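Local structure of 4-oxalmesaconate hydratase (Pseudomonas putida, 5CGZ) at residues A23-Q28 with T171-T176; E66-A71 with V78-I83; I136-G141 with V149-V154; C165-D170 with L204-Q209; R212-G215 with A219-I222. The protein catalyses the zinc-dependent hydration of 4-carboxy-2-hydroxymuconate to 4-carboxy-4-hydroxy-2-oxoadipate, the third step of gallate degradation. All coordinates share one frame; numbering follows the deposited sequence.

How the interactions relate
Interactions 1 and 2 each pack a helix on the central sheet, on its two outermost strands within the chain. Interaction 1 is fully buried and joins leucines and a histidine. Interaction 2 is partly buried and wholly apolar. Interaction 3 differs in kind: two hydrogen bonds tie a helix end to the loop that follows. Interaction 4 is buried and charged, with an arginine shared between subunits. Interaction 5 is the most peripheral, a valine touched by an arginine and an isoleucine, with a glycerol beside them. Interactions 1, 4 and 5 touch one another: F172 packs on R206 and Q209, and D174 on I222. All but interaction 2 also meet the second subunit.

Interaction 1: residues A23-Q28 with T171-T176; sequences ALHAEQ and TFLDIT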
# COMPACT_ATOMS: atom_id res chain seq x y z
N ALA A 23 9.93 -32.01 2.23
CA ALA A 23 9.69 -33.40 1.85
C ALA A 23 9.45 -33.53 0.35
O ALA A 23 9.93 -34.47 -0.28
CB ALA A 23 8.50 -33.97 2.62
N LEU A 24 8.72 -32.58 -0.23
CA LEU A 24 8.38 -32.64 -1.64
C LEU A 24 9.64 -32.52 -2.51
O LEU A 24 9.85 -33.31 -3.44
CB LEU A 24 7.36 -31.55 -2.03
CG LEU A 24 6.78 -31.66 -3.44
CD1 LEU A 24 5.89 -32.89 -3.58
CD2 LEU A 24 6.01 -30.40 -3.84
N HIS A 25 10.48 -31.53 -2.23
CA HIS A 25 11.66 -31.34 -3.07
C HIS A 25 12.73 -32.42 -2.81
O HIS A 25 13.47 -32.79 -3.73
CB HIS A 25 12.24 -29.93 -2.86
CG HIS A 25 11.40 -28.85 -3.47
ND1 HIS A 25 10.31 -28.31 -2.82
CD2 HIS A 25 11.46 -28.24 -4.68
CE1 HIS A 25 9.74 -27.39 -3.59
NE2 HIS A 25 10.42 -27.33 -4.73
N ALA A 26 12.80 -32.94 -1.59
CA ALA A 26 13.70 -34.06 -1.31
C ALA A 26 13.38 -35.24 -2.25
O ALA A 26 14.28 -35.88 -2.79
CB ALA A 26 13.59 -34.48 0.15
N GLU A 27 12.09 -35.50 -2.46
CA GLU A 27 11.67 -36.59 -3.34
C GLU A 27 11.96 -36.28 -4.80
O GLU A 27 12.00 -37.18 -5.64
CB GLU A 27 10.19 -36.91 -3.14
CG GLU A 27 9.89 -37.46 -1.76
CD GLU A 27 8.48 -38.01 -1.62
OE1 GLU A 27 7.69 -37.92 -2.59
OE2 GLU A 27 8.15 -38.55 -0.54
N GLN A 28 12.19 -35.00 -5.09
CA GLN A 28 12.60 -34.62 -6.44
C GLN A 28 14.11 -34.65 -6.62
O GLN A 28 14.63 -34.21 -7.66
CB GLN A 28 12.06 -33.22 -6.78
CG GLN A 28 10.57 -33.21 -7.04
CD GLN A 28 10.02 -31.80 -7.13
OE1 GLN A 28 10.67 -30.90 -7.66
NE2 GLN A 28 8.81 -31.61 -6.61
N THR A 171 2.16 -17.94 -4.50
CA THR A 171 2.56 -19.26 -4.98
C THR A 171 2.00 -20.34 -4.06
O THR A 171 2.21 -20.28 -2.85
CB THR A 171 4.11 -19.38 -5.05
OG1 THR A 171 4.63 -18.37 -5.92
CG2 THR A 171 4.56 -20.77 -5.56
N PHE A 172 1.27 -21.30 -4.61
CA PHE A 172 0.85 -22.47 -3.84
C PHE A 172 1.62 -23.70 -4.27
O PHE A 172 1.66 -24.05 -5.46
CB PHE A 172 -0.66 -22.74 -3.98
CG PHE A 172 -1.53 -21.76 -3.26
CD1 PHE A 172 -1.52 -21.70 -1.87
CD2 PHE A 172 -2.37 -20.91 -3.96
CE1 PHE A 172 -2.32 -20.79 -1.19
CE2 PHE A 172 -3.19 -20.01 -3.29
CZ PHE A 172 -3.16 -19.94 -1.90
N LEU A 173 2.23 -24.36 -3.29
CA LEU A 173 2.94 -25.60 -3.52
C LEU A 173 2.04 -26.76 -3.14
O LEU A 173 1.62 -26.86 -1.99
CB LEU A 173 4.24 -25.64 -2.70
CG LEU A 173 5.17 -26.83 -2.95
CD1 LEU A 173 5.80 -26.73 -4.35
CD2 LEU A 173 6.24 -26.91 -1.86
N ASP A 174 1.73 -27.62 -4.10
CA ASP A 174 0.89 -28.79 -3.83
C ASP A 174 1.70 -29.83 -3.09
O ASP A 174 2.58 -30.46 -3.67
CB ASP A 174 0.32 -29.36 -5.13
CG ASP A 174 -0.63 -30.52 -4.89
OD1 ASP A 174 -0.84 -30.91 -3.72
OD2 ASP A 174 -1.17 -31.06 -5.89
N ILE A 175 1.40 -30.03 -1.81
CA ILE A 175 2.15 -30.98 -1.00
C ILE A 175 1.31 -32.21 -0.67
O ILE A 175 1.64 -32.96 0.25
CB ILE A 175 2.64 -30.34 0.32
CG1 ILE A 175 1.46 -29.92 1.19
CG2 ILE A 175 3.59 -29.17 0.04
CD1 ILE A 175 1.85 -29.66 2.65
N THR A 176 0.24 -32.42 -1.42
CA THR A 176 -0.65 -33.55 -1.19
C THR A 176 0.12 -34.89 -1.12
O THR A 176 -0.15 -35.73 -0.27
CB THR A 176 -1.71 -33.64 -2.29
OG1 THR A 176 -2.53 -32.45 -2.27
CG2 THR A 176 -2.59 -34.87 -2.08
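D174, whose backbone O faces L24, has one carboxylate oxygen gripped twice. T176 OG1 donates to the syn lone pair of D174 OD1 over 2.7 Å. T176 N reaches D174 OD1 at 3.0 Å from the anti side, 33° out of the carboxylate plane. This second bond makes an Asx turn just where strand 171-174 of the Rossmann-type sheet ends. T176 OG1 is itself hydrogen-bonded to the backbone N of V223 and of Y224.

Helix 13-27 packs on the strand through L24 and H25. L24 and L173 meet tip to tip, with L24 CD2 3.7 Å from L173 CD1. Each leucine has CG anti to its own backbone N (chi1 -171° and -174°), and this sends the two ends toward each other. H25 offers a ring edge: its CE1 lies 3.9 Å from L173 CD2, near the ring plane. Bonds from H25 ND1 to A21 O and from H25 NE2 to L239 N of the second subunit fix the turn of this ring. T171 to L173 also pair with a parallel strand of that subunit, so the sheet runs on across the interface. L24 CD2 also rests 3.4 Å from the strand carbonyl D174 O.

Interaction 2: residues E66-A71 with V78-I83; sequences EAMAAA and VEFFDI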
# COMPACT_ATOMS: atom_id res chain seq x y z
N GLU A 66 13.97 -32.81 18.83
CA GLU A 66 12.76 -32.75 18.03
C GLU A 66 13.06 -32.37 16.59
O GLU A 66 12.56 -33.00 15.66
CB GLU A 66 11.77 -31.77 18.64
CG GLU A 66 11.17 -32.23 19.95
CD GLU A 66 10.23 -31.21 20.54
OE1 GLU A 66 10.25 -30.04 20.09
OE2 GLU A 66 9.47 -31.57 21.47
N ALA A 67 13.88 -31.34 16.42
CA ALA A 67 14.21 -30.83 15.09
C ALA A 67 14.95 -31.89 14.27
O ALA A 67 14.66 -32.09 13.09
CB ALA A 67 15.03 -29.56 15.18
N MET A 68 15.90 -32.57 14.91
CA MET A 68 16.64 -33.62 14.23
C MET A 68 15.74 -34.77 13.83
O MET A 68 15.88 -35.32 12.74
CB MET A 68 17.78 -34.12 15.11
CG MET A 68 18.98 -33.20 15.11
SD MET A 68 20.16 -33.68 16.38
CE MET A 68 21.58 -32.68 15.90
N ALA A 69 14.78 -35.12 14.69
CA ALA A 69 13.83 -36.17 14.37
C ALA A 69 12.94 -35.76 13.19
O ALA A 69 12.72 -36.54 12.26
CB ALA A 69 12.97 -36.52 15.58
N ALA A 70 12.46 -34.52 13.21
CA ALA A 70 11.61 -34.01 12.13
C ALA A 70 12.38 -33.96 10.81
O ALA A 70 11.86 -34.37 9.76
CB ALA A 70 11.05 -32.63 12.48
N ALA A 71 13.60 -33.45 10.87
CA ALA A 71 14.43 -33.34 9.67
C ALA A 71 14.65 -34.71 9.01
O ALA A 71 14.62 -34.82 7.79
CB ALA A 71 15.78 -32.70 10.00
N VAL A 78 20.06 -30.67 8.90
CA VAL A 78 19.77 -29.50 9.72
C VAL A 78 20.98 -29.10 10.57
O VAL A 78 21.70 -29.97 11.08
CB VAL A 78 18.55 -29.74 10.64
CG1 VAL A 78 18.79 -30.95 11.53
CG2 VAL A 78 18.25 -28.49 11.48
N GLU A 79 21.23 -27.80 10.69
CA GLU A 79 22.27 -27.32 11.59
C GLU A 79 21.70 -26.22 12.47
O GLU A 79 20.68 -25.61 12.14
CB GLU A 79 23.50 -26.83 10.82
CG GLU A 79 23.31 -25.52 10.10
CD GLU A 79 24.54 -25.13 9.29
OE1 GLU A 79 24.51 -25.28 8.04
OE2 GLU A 79 25.52 -24.66 9.89
N PHE A 80 22.37 -25.98 13.60
CA PHE A 80 21.86 -25.07 14.62
C PHE A 80 22.87 -23.97 14.96
O PHE A 80 23.93 -24.26 15.50
CB PHE A 80 21.51 -25.88 15.88
CG PHE A 80 20.56 -27.01 15.61
CD1 PHE A 80 19.18 -26.79 15.59
CD2 PHE A 80 21.03 -28.29 15.36
CE1 PHE A 80 18.30 -27.82 15.33
CE2 PHE A 80 20.15 -29.33 15.10
CZ PHE A 80 18.79 -29.10 15.08
N PHE A 81 22.55 -22.72 14.62
CA PHE A 81 23.48 -21.63 14.93
C PHE A 81 23.47 -21.29 16.41
O PHE A 81 24.44 -20.72 16.92
CB PHE A 81 23.14 -20.36 14.13
CG PHE A 81 23.67 -20.35 12.73
CD1 PHE A 81 24.04 -21.53 12.10
CD2 PHE A 81 23.79 -19.16 12.03
CE1 PHE A 81 24.52 -21.51 10.79
CE2 PHE A 81 24.27 -19.13 10.73
CZ PHE A 81 24.63 -20.32 10.11
N ASP A 82 22.38 -21.62 17.09
CA ASP A 82 22.24 -21.34 18.52
C ASP A 82 22.58 -19.90 18.92
O ASP A 82 23.43 -19.69 19.80
CB ASP A 82 23.11 -22.32 19.32
CG ASP A 82 22.82 -22.27 20.83
OD1 ASP A 82 21.70 -21.90 21.23
OD2 ASP A 82 23.73 -22.61 21.61
N ILE A 83 21.94 -18.91 18.31
CA ILE A 83 22.25 -17.52 18.65
C ILE A 83 21.27 -16.90 19.66
O ILE A 83 21.44 -15.75 20.06
CB ILE A 83 22.30 -16.61 17.40
CG1 ILE A 83 20.92 -16.51 16.74
CG2 ILE A 83 23.37 -17.09 16.42
CD1 ILE A 83 20.88 -15.56 15.53
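The F80 ring meets A67 at its edge: A67 CB lies near the ring plane, 3.7 Å from F80 CE1. M68 crosses F80 obliquely. Its terminal methyl CE is 3.7 Å from F80 CE2, and its CG is 4.0 Å from the same F80 CE2. The ring of F39 also meets F80, with the planes about 20° apart. M68 is extended beyond CG, which brings its methyl CE to F80 CE2. V78 packs against the next turn of the helix, at A71. Its CG1 sits between the backbone N and the carbonyl carbon (chi1 57°), the crowded position, and there it touches A71 CB at 3.8 Å. M68 CG is a little farther, 4.2 Å from V78 CG1.

The contact is apolar throughout. Small alanines on the helix let the strand's larger side chains come close. The segments are one helix-to-strand step of the Rossmann-type fold: helix 56-74 leads through a short turn into strand 76-80, which runs nearly antiparallel to it (163°, local axes 9.3 Å apart). A67 also touches F14, and A70 touches V15, both of helix 13-27. V78 and F80 also rest on C36 of the adjacent strand 31-36.

Interaction 3: residues I136-G141 with V149-V154; sequences IAQAEG and VGAPPV
Q138 lies along the backbone of V149 and G150 and points its amide at them. Its CG is anti to the carbonyl carbon (chi1 -67°), and the extended chain beyond it carries the amide to G150. Q138 NE2 donates to G150 O at 2.8 Å, and the acceptor lies close to the amide plane of Q138. The aliphatic part of the chain follows the same path, with Q138 CG 3.3 Å from G150 O.

A137 and V149 meet differently, as two small apolar groups side by side. A137 CB touches V149 CG2 at 3.7 Å, the methyl that stands beside the backbone N of V149. Beside this pair the backbones are bonded. V149 N donates to A137 O at 3.0 Å in an almost straight bond (178°). The donor stands 43° above the carbonyl plane, not on a lone pair. R103 NE bonds to the same A137 O, which therefore has two partners.

These bonds fasten the C-terminal end of a helix to the loop that returns from it. Residues 136-138 lie at the C-terminal end of helix 122-138. The loop residues 149-154 lead into strand 154-157 of the sheet. Y102 of helix 92-105 packs on both A137 and V149. Farther along the loop, P152 O is hydrogen-bonded to R134 NE of helix 122-138, and V154 enters the sheet against M127 and R134 of that helix.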
# COMPACT_ATOMS: atom_id res chain seq x y z
N ILE A 136 25.54 -11.27 0.09
CA ILE A 136 26.97 -11.36 0.40
C ILE A 136 27.61 -12.51 -0.38
O ILE A 136 28.68 -12.36 -0.97
CB ILE A 136 27.24 -11.57 1.91
CG1 ILE A 136 26.63 -10.44 2.74
CG2 ILE A 136 28.76 -11.72 2.18
CD1 ILE A 136 27.06 -9.05 2.31
N ALA A 137 26.90 -13.64 -0.42
CA ALA A 137 27.40 -14.84 -1.10
C ALA A 137 27.47 -14.67 -2.62
O ALA A 137 28.14 -15.45 -3.31
CB ALA A 137 26.54 -16.04 -0.73
N GLN A 138 26.77 -13.66 -3.14
CA GLN A 138 26.87 -13.32 -4.56
C GLN A 138 28.14 -12.53 -4.90
O GLN A 138 28.52 -12.43 -6.07
CB GLN A 138 25.65 -12.49 -4.99
CG GLN A 138 24.31 -13.22 -4.97
CD GLN A 138 23.17 -12.27 -5.31
OE1 GLN A 138 23.24 -11.07 -5.00
NE2 GLN A 138 22.10 -12.79 -5.94
N ALA A 139 28.77 -11.92 -3.90
CA ALA A 139 29.83 -10.94 -4.16
C ALA A 139 31.18 -11.60 -4.45
O ALA A 139 31.69 -12.36 -3.64
CB ALA A 139 29.96 -9.99 -2.98
N GLU A 140 31.74 -11.28 -5.61
CA GLU A 140 33.02 -11.88 -6.00
C GLU A 140 34.14 -11.35 -5.11
O GLU A 140 35.24 -11.89 -5.09
CB GLU A 140 33.28 -11.62 -7.49
CG GLU A 140 32.37 -12.48 -8.38
CD GLU A 140 32.55 -12.25 -9.87
OE1 GLU A 140 31.52 -12.19 -10.59
OE2 GLU A 140 33.70 -12.15 -10.34
N GLY A 141 33.85 -10.30 -4.34
CA GLY A 141 34.80 -9.75 -3.39
C GLY A 141 34.68 -10.37 -2.01
O GLY A 141 35.47 -10.07 -1.11
N VAL A 149 27.36 -17.48 -5.32
CA VAL A 149 25.96 -17.86 -5.43
C VAL A 149 25.32 -17.10 -6.60
O VAL A 149 25.73 -15.98 -6.91
CB VAL A 149 25.22 -17.58 -4.11
CG1 VAL A 149 23.75 -17.35 -4.33
CG2 VAL A 149 25.48 -18.72 -3.12
N GLY A 150 24.34 -17.71 -7.26
CA GLY A 150 23.60 -17.05 -8.33
C GLY A 150 22.45 -16.21 -7.78
O GLY A 150 22.66 -15.38 -6.90
N ALA A 151 21.24 -16.45 -8.28
CA ALA A 151 20.07 -15.71 -7.81
C ALA A 151 18.92 -16.65 -7.48
O ALA A 151 17.88 -16.62 -8.13
CB ALA A 151 19.62 -14.68 -8.86
N PRO A 152 19.10 -17.51 -6.46
CA PRO A 152 18.01 -18.42 -6.10
C PRO A 152 16.80 -17.63 -5.62
O PRO A 152 16.96 -16.69 -4.85
CB PRO A 152 18.60 -19.27 -4.96
CG PRO A 152 19.70 -18.40 -4.38
CD PRO A 152 20.26 -17.63 -5.56
N PRO A 153 15.61 -17.99 -6.11
CA PRO A 153 14.37 -17.39 -5.59
C PRO A 153 14.29 -17.50 -4.07
O PRO A 153 14.76 -18.48 -3.48
CB PRO A 153 13.27 -18.22 -6.27
CG PRO A 153 13.89 -18.69 -7.56
CD PRO A 153 15.36 -18.92 -7.23
N VAL A 154 13.73 -16.49 -3.43
CA VAL A 154 13.51 -16.50 -2.00
C VAL A 154 12.00 -16.39 -1.75
O VAL A 154 11.32 -15.61 -2.41
CB VAL A 154 14.25 -15.34 -1.30
CG1 VAL A 154 13.97 -15.35 0.21
CG2 VAL A 154 15.76 -15.41 -1.57

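Interaction 4: residues C165-D170 with L204-Q209; sequences CEWRPD and LQRGVQ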
# COMPACT_ATOMS: atom_id res chain seq x y z
N CYS A 165 0.30 -9.99 9.21
CA CYS A 165 1.68 -9.85 8.74
C CYS A 165 1.77 -9.23 7.35
O CYS A 165 2.86 -9.08 6.81
CB CYS A 165 2.38 -11.21 8.72
SG CYS A 165 2.56 -11.94 10.36
N GLU A 166 0.62 -8.87 6.77
CA GLU A 166 0.56 -8.34 5.41
C GLU A 166 1.22 -9.29 4.40
O GLU A 166 1.91 -8.88 3.47
CB GLU A 166 1.20 -6.95 5.36
CG GLU A 166 0.44 -5.93 6.21
CD GLU A 166 1.22 -4.64 6.45
OE1 GLU A 166 1.84 -4.13 5.50
OE2 GLU A 166 1.21 -4.15 7.60
N TRP A 167 0.98 -10.57 4.60
CA TRP A 167 1.55 -11.62 3.78
C TRP A 167 0.47 -12.15 2.85
O TRP A 167 -0.67 -12.36 3.27
CB TRP A 167 2.11 -12.71 4.70
CG TRP A 167 2.67 -13.95 4.05
CD1 TRP A 167 3.98 -14.20 3.73
CD2 TRP A 167 1.94 -15.14 3.70
NE1 TRP A 167 4.10 -15.47 3.20
CE2 TRP A 167 2.87 -16.06 3.17
CE3 TRP A 167 0.60 -15.52 3.79
CZ2 TRP A 167 2.50 -17.33 2.73
CZ3 TRP A 167 0.23 -16.78 3.35
CH2 TRP A 167 1.18 -17.68 2.82
N ARG A 168 0.82 -12.34 1.59
CA ARG A 168 -0.10 -12.90 0.61
C ARG A 168 0.59 -14.03 -0.14
O ARG A 168 1.67 -13.84 -0.67
CB ARG A 168 -0.58 -11.82 -0.38
CG ARG A 168 -1.46 -12.40 -1.51
CD ARG A 168 -1.86 -11.35 -2.56
NE ARG A 168 -0.78 -11.02 -3.49
CZ ARG A 168 -0.51 -11.68 -4.63
NH1 ARG A 168 0.50 -11.27 -5.39
NH2 ARG A 168 -1.23 -12.74 -5.01
N PRO A 169 -0.04 -15.21 -0.20
CA PRO A 169 0.64 -16.25 -0.99
C PRO A 169 0.46 -15.98 -2.48
O PRO A 169 -0.67 -15.93 -2.92
CB PRO A 169 -0.06 -17.54 -0.56
CG PRO A 169 -1.46 -17.09 -0.17
CD PRO A 169 -1.33 -15.66 0.35
N ASP A 170 1.55 -15.76 -3.22
CA ASP A 170 1.44 -15.63 -4.68
C ASP A 170 1.79 -16.97 -5.33
O ASP A 170 1.73 -17.13 -6.55
CB ASP A 170 2.35 -14.51 -5.21
CG ASP A 170 3.82 -14.70 -4.82
OD1 ASP A 170 4.36 -15.81 -4.96
OD2 ASP A 170 4.44 -13.73 -4.36
N LEU A 204 -5.16 -27.72 4.68
CA LEU A 204 -6.43 -28.03 4.04
C LEU A 204 -7.04 -26.78 3.41
O LEU A 204 -7.57 -26.84 2.30
CB LEU A 204 -7.40 -28.66 5.04
CG LEU A 204 -7.10 -30.10 5.49
CD1 LEU A 204 -7.93 -30.47 6.72
CD2 LEU A 204 -7.36 -31.10 4.35
N GLN A 205 -6.96 -25.65 4.12
CA GLN A 205 -7.49 -24.40 3.58
C GLN A 205 -6.72 -23.97 2.32
O GLN A 205 -7.31 -23.63 1.30
CB GLN A 205 -7.44 -23.28 4.63
CG GLN A 205 -8.41 -23.48 5.81
CD GLN A 205 -9.85 -23.60 5.36
OE1 GLN A 205 -10.31 -24.69 5.00
NE2 GLN A 205 -10.58 -22.49 5.37
N ARG A 206 -5.40 -24.01 2.40
CA ARG A 206 -4.59 -23.63 1.25
C ARG A 206 -4.80 -24.63 0.12
O ARG A 206 -4.75 -24.26 -1.05
CB ARG A 206 -3.10 -23.55 1.62
CG ARG A 206 -2.80 -22.50 2.70
CD ARG A 206 -3.41 -21.14 2.38
NE ARG A 206 -3.01 -20.13 3.36
CZ ARG A 206 -3.43 -18.87 3.37
NH1 ARG A 206 -4.27 -18.43 2.44
NH2 ARG A 206 -2.99 -18.04 4.31
N GLY A 207 -5.08 -25.88 0.48
CA GLY A 207 -5.38 -26.89 -0.52
C GLY A 207 -6.61 -26.53 -1.33
O GLY A 207 -6.61 -26.60 -2.56
N VAL A 208 -7.68 -26.14 -0.64
CA VAL A 208 -8.91 -25.74 -1.32
C VAL A 208 -8.67 -24.51 -2.19
O VAL A 208 -9.14 -24.44 -3.33
CB VAL A 208 -10.06 -25.45 -0.32
CG1 VAL A 208 -11.23 -24.75 -1.01
CG2 VAL A 208 -10.52 -26.75 0.35
N GLN A 209 -7.91 -23.54 -1.67
CA GLN A 209 -7.64 -22.31 -2.42
C GLN A 209 -6.77 -22.57 -3.65
O GLN A 209 -7.01 -22.01 -4.71
CB GLN A 209 -6.99 -21.26 -1.52
CG GLN A 209 -7.87 -20.84 -0.34
CD GLN A 209 -7.10 -20.01 0.69
OE1 GLN A 209 -5.97 -19.59 0.45
NE2 GLN A 209 -7.72 -19.78 1.84
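R206 reaches W167 and P169 through a bend at its second torsion (chi2 -50°), after which the chain runs straight to the guanidinium. W167 has CG anti to the backbone N (chi1 175°), and this carries the far end of its indole toward the arginine. The two side chains come from opposite directions. R206 NH2 lies 3.6 Å from W167 CZ3, at the ring edge and near the indole plane. The planes of ring and guanidinium are 60° apart, so they do not stack. P169 takes a different place: its CG lies over one face of the guanidinium, 4.1 Å from R206 NH1. P169 N also sits over the indole of W167, 3.9 Å above the ring plane and offset toward the rim.

The loop leads into 171-174, an outermost strand of the mixed sheet of the Rossmann-type fold. Helix 193-212 covers this strand at F172, which packs on both R206 and Q209, and the helix also packs against the fourth subunit of the hexamer. Q209 OE1 lies close to the guanidinium plane and helps fix its rotation. R206 NH1 donates to Q209 OE1 at 2.9 Å, in the carbonyl plane and on a lone pair. R206 NH2 makes salt bridges with E158 and with E163 of the fourth subunit. The two carboxylates probably balance the charge of this buried arginine. Across the interface, Y198 OH of the fourth subunit is hydrogen-bonded to Q209 NE2. The indole is positioned by its own bond from W167 NE1 to A156 O.

Interaction 5: residues R212-G215 with A219-I222; sequences RNVG and ARNI. With GOL (glycerol), chain G.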
# COMPACT_ATOMS: atom_id res chain seq x y z
N ARG A 212 -8.93 -24.07 -6.22
CA ARG A 212 -9.75 -23.04 -6.85
C ARG A 212 -8.94 -22.32 -7.93
O ARG A 212 -9.48 -21.94 -8.97
CB ARG A 212 -10.25 -22.04 -5.80
CG ARG A 212 -11.19 -20.94 -6.34
CD ARG A 212 -12.49 -21.52 -6.90
NE ARG A 212 -13.66 -20.67 -6.64
CZ ARG A 212 -14.05 -19.66 -7.42
NH1 ARG A 212 -13.37 -19.35 -8.53
NH2 ARG A 212 -15.12 -18.95 -7.09
N ASN A 213 -7.64 -22.17 -7.71
CA ASN A 213 -6.84 -21.41 -8.65
C ASN A 213 -6.30 -22.24 -9.82
O ASN A 213 -5.54 -21.72 -10.63
CB ASN A 213 -5.69 -20.71 -7.93
CG ASN A 213 -6.15 -19.46 -7.19
OD1 ASN A 213 -6.29 -18.39 -7.78
ND2 ASN A 213 -6.40 -19.60 -5.89
N VAL A 214 -6.69 -23.52 -9.90
CA VAL A 214 -6.43 -24.30 -11.11
C VAL A 214 -7.74 -24.68 -11.81
O VAL A 214 -7.73 -25.36 -12.83
CB VAL A 214 -5.62 -25.60 -10.85
CG1 VAL A 214 -4.29 -25.27 -10.19
CG2 VAL A 214 -6.43 -26.58 -9.99
N GLY A 215 -8.86 -24.24 -11.25
CA GLY A 215 -10.16 -24.57 -11.81
C GLY A 215 -10.90 -25.53 -10.91
O GLY A 215 -10.44 -26.65 -10.68
N ALA A 219 -9.58 -32.07 -12.62
CA ALA A 219 -9.43 -33.41 -12.03
C ALA A 219 -8.23 -33.50 -11.10
O ALA A 219 -8.03 -34.53 -10.47
CB ALA A 219 -9.31 -34.48 -13.13
N ARG A 220 -7.43 -32.44 -11.02
CA ARG A 220 -6.26 -32.45 -10.14
C ARG A 220 -6.71 -32.61 -8.69
O ARG A 220 -7.70 -32.02 -8.26
CB ARG A 220 -5.42 -31.18 -10.31
CG ARG A 220 -4.79 -31.08 -11.69
CD ARG A 220 -4.06 -29.76 -11.90
NE ARG A 220 -2.89 -29.64 -11.03
CZ ARG A 220 -2.05 -28.60 -11.05
NH1 ARG A 220 -2.25 -27.59 -11.88
NH2 ARG A 220 -1.02 -28.57 -10.22
N ASN A 221 -5.99 -33.45 -7.96
CA ASN A 221 -6.38 -33.85 -6.61
C ASN A 221 -5.58 -33.06 -5.58
O ASN A 221 -4.69 -33.59 -4.93
CB ASN A 221 -6.16 -35.36 -6.44
CG ASN A 221 -6.55 -35.85 -5.06
OD1 ASN A 221 -7.57 -35.44 -4.51
ND2 ASN A 221 -5.73 -36.73 -4.49
N ILE A 222 -5.89 -31.77 -5.44
CA ILE A 222 -5.08 -30.91 -4.58
C ILE A 222 -5.76 -30.78 -3.23
O ILE A 222 -6.76 -30.08 -3.09
CB ILE A 222 -4.86 -29.53 -5.22
CG1 ILE A 222 -4.26 -29.70 -6.63
CG2 ILE A 222 -3.94 -28.70 -4.35
CD1 ILE A 222 -4.13 -28.40 -7.42
C1 GOL G . -2.85 -22.45 -12.06
O1 GOL G . -3.91 -21.92 -12.83
C2 GOL G . -1.51 -22.32 -12.79
O2 GOL G . -0.58 -21.86 -11.85
C3 GOL G . -1.04 -23.66 -13.40
O3 GOL G . -0.92 -24.65 -12.38
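V214 makes the contact with both its methyls. Its CG2 meets I222 CD1 tip to tip at 3.9 Å, while its CG1 lies 3.5 Å from R220 NH1. V214 and R220 cross at about a right angle. The guanidinium meets the methyl obliquely. R220 is bent at its third torsion (chi3 66°), and the turn brings NH1 to V214 CG1.

A glycerol, probably from the crystallisation liquor, links the same two segments. Its O1 donates to N213 O over 2.7 Å. At its other end, R220 NH1 donates to glycerol O3 at 3.3 Å, and O3 lies near the guanidinium plane, at its edge. Between these bonds, glycerol C1 rests 3.7 Å from V214 CG1. V235 N of the second subunit is also hydrogen-bonded to the glycerol. R220 also touches a crystal neighbour, which may influence its conformation.

The next shell sets the backbone. R212 to G215 form a type I turn, closed by G215 N to R212 O at 3.3 Å. G215 then leaves helical geometry with a positive phi of 110°, well suited to glycine. R220 O is hydrogen-bonded to K211 NZ, and N213 ND2 to Q209 O. N213 OD1 also bonds to Y119 OH of the fourth subunit.

The contact closes the loop between helix 193-212 and strand 225-230. V235 of the second subunit packs on V214, R220 and I222, while I222 also meets D174 at the end of strand 171-174.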